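Local coordinates for protein PA_0080 (Pseudomonas aeruginosa, PDB 3ZHN) that is the type VI secretion system lipoprotein TssJ1, which probably sits in the outer membrane and helps hold the secretion machinery at the cell envelope, at residues A[116-120]-A[147-153]. Residues are numbered along the deposited sequence; the frame is centred on the assembly and turned at random.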
loop_
_atom_site.group_PDB
_atom_site.type_symbol
_atom_site.label_atom_id
_atom_site.label_comp_id
_atom_site.label_asym_id
_atom_site.label_seq_id
_atom_site.Cartn_x
_atom_site.Cartn_y
_atom_site.Cartn_z
ATOM N N PHE A 116 -0.038 0.804 3.404
ATOM C CA PHE A 116 0.466 1.258 2.121
ATOM C C PHE A 116 1.084 2.634 2.301
ATOM O O PHE A 116 0.430 3.508 2.875
ATOM C CB PHE A 116 -0.593 1.316 1.045
ATOM C CG PHE A 116 -1.302 0.004 0.843
ATOM C CD1 PHE A 116 -2.382 -0.340 1.635
ATOM C CD2 PHE A 116 -0.879 -0.892 -0.143
ATOM C CE1 PHE A 116 -2.995 -1.573 1.485
ATOM C CE2 PHE A 116 -1.451 -2.129 -0.288
ATOM C CZ PHE A 116 -2.508 -2.446 0.515
ATOM N N VAL A 117 2.310 2.834 1.754
ATOM C CA VAL A 117 2.990 4.108 1.692
ATOM C C VAL A 117 3.469 4.308 0.236
ATOM O O VAL A 117 4.170 3.448 -0.313
ATOM C CB VAL A 117 4.189 4.197 2.621
ATOM C CG1 VAL A 117 5.013 5.461 2.431
ATOM C CG2 VAL A 117 3.763 4.111 4.067
ATOM N N ALA A 118 3.033 5.415 -0.369
ATOM C CA ALA A 118 3.434 5.769 -1.735
ATOM C C ALA A 118 4.287 7.035 -1.665
ATOM O O ALA A 118 3.907 8.029 -1.048
ATOM C CB ALA A 118 2.205 6.057 -2.524
ATOM N N ALA A 119 5.404 7.002 -2.371
ATOM C CA ALA A 119 6.354 8.081 -2.379
ATOM C C ALA A 119 5.976 9.143 -3.382
ATOM O O ALA A 119 6.705 9.418 -4.356
ATOM C CB ALA A 119 7.727 7.529 -2.693
ATOM N N TYR A 120 4.818 9.754 -3.138
ATOM C CA TYR A 120 4.378 10.888 -3.964
ATOM C C TYR A 120 5.371 12.085 -3.825
ATOM O O TYR A 120 5.897 12.340 -2.741
ATOM C CB TYR A 120 2.922 11.323 -3.633
ATOM C CG TYR A 120 1.893 10.433 -4.234
ATOM C CD1 TYR A 120 1.705 10.440 -5.582
ATOM C CD2 TYR A 120 1.208 9.491 -3.502
ATOM C CE1 TYR A 120 0.779 9.619 -6.204
ATOM C CE2 TYR A 120 0.272 8.660 -4.115
ATOM C CZ TYR A 120 0.043 8.743 -5.473
ATOM O OH TYR A 120 -0.872 7.895 -6.078
ATOM N N GLY A 147 -3.293 6.997 -8.052
ATOM C CA GLY A 147 -3.632 8.181 -8.851
ATOM C C GLY A 147 -2.550 9.251 -8.946
ATOM O O GLY A 147 -1.384 9.002 -8.591
ATOM N N ALA A 148 -2.909 10.383 -9.515
ATOM C CA ALA A 148 -1.958 11.466 -9.587
ATOM C C ALA A 148 -1.438 11.794 -8.167
ATOM O O ALA A 148 -0.229 12.150 -8.034
ATOM C CB ALA A 148 -2.603 12.690 -10.149
ATOM N N GLN A 149 -2.326 11.743 -7.172
ATOM C CA GLN A 149 -1.960 12.177 -5.817
ATOM C C GLN A 149 -2.615 11.413 -4.669
ATOM O O GLN A 149 -2.591 11.896 -3.540
ATOM C CB GLN A 149 -2.202 13.728 -5.585
ATOM C CG GLN A 149 -3.602 14.137 -5.643
ATOM C CD GLN A 149 -3.834 15.616 -5.774
ATOM O OE1 GLN A 149 -3.049 16.328 -6.321
ATOM N NE2 GLN A 149 -4.940 16.055 -5.248
ATOM N N ALA A 150 -3.103 10.197 -4.916
ATOM C CA ALA A 150 -3.768 9.461 -3.894
ATOM C C ALA A 150 -3.805 7.960 -4.218
ATOM O O ALA A 150 -4.024 7.558 -5.382
ATOM C CB ALA A 150 -5.201 9.972 -3.720
ATOM N N ILE A 151 -3.653 7.191 -3.159
ATOM C CA ILE A 151 -3.945 5.765 -3.133
ATOM C C ILE A 151 -5.432 5.614 -2.873
ATOM O O ILE A 151 -5.922 6.136 -1.885
ATOM C CB ILE A 151 -3.211 5.005 -2.017
ATOM C CG1 ILE A 151 -1.707 5.276 -2.045
ATOM C CG2 ILE A 151 -3.559 3.540 -2.102
ATOM C CD1 ILE A 151 -1.018 4.824 -0.809
ATOM N N GLY A 152 -6.129 4.890 -3.741
ATOM C CA GLY A 152 -7.519 4.552 -3.643
ATOM C C GLY A 152 -7.714 3.030 -3.598
ATOM O O GLY A 152 -7.258 2.292 -4.461
ATOM N N ILE A 153 -8.462 2.567 -2.591
ATOM C CA ILE A 153 -8.729 1.161 -2.455
ATOM C C ILE A 153 -10.238 0.891 -2.566
ATOM O O ILE A 153 -11.075 1.585 -1.930
ATOM C CB ILE A 153 -8.251 0.679 -1.063
ATOM C CG1 ILE A 153 -6.792 1.037 -0.768
ATOM C CG2 ILE A 153 -8.581 -0.809 -0.839
ATOM C CD1 ILE A 153 -6.341 0.646 0.650
#
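Gly147 O accepts a hydrogen bond from the hydroxyl of Tyr120, with OH and O 2.8 Å apart. The hydroxyl sits above the carbonyl plane, 42° out of it, while Gly147 O itself lies at the edge of the ring, near the ring plane. The loop 147-150 folds round the end of the tyrosine ring and is closed by its own bond from Gly147 N to Ala150 O. Ala148 adds its carbonyl O, 3.3 Å from CE1 of Tyr120. The CB of Gln149 leaves CA away from segment 116-120, and the backbone meets the ring. Its CA lies over one face of the Tyr120 ring, 4.0 Å from the centroid and 22° off the ring normal, a CH-pi contact. Tyr120 CG stands beside its backbone N, which directs the ring into this loop. Ala150 closes the turn, its O 3.2 Å from Tyr120 OH.

Ile151 starts the strand and points toward segment 116-120, into the packed interface of the two sheets. Its CG1 lies beside the backbone N (chi1 -52°), and the extended chain carries CD1 to Ala118 CB at 3.9 Å and to Phe116 CB at 4.0 Å. Two residues on, Ile153 points the same way. Its CD1 meets the Phe116 ring obliquely, 4.1 Å from CE1.

These are face-to-face contacts of two sheets in a beta-sandwich; the axes of 116-118 and 151-153 come within 9.4 Å. Strand 151-155 is outermost in its sheet, next to strand 139-146, whose Ile144 and Leu146 also touch Ile151. Strand 113-118 runs in the other sheet between strands 54-61 and 129-133. On the far side of that sheet, Val117 packs against Tyr72, Leu75 and Thr76 of helix 72-77.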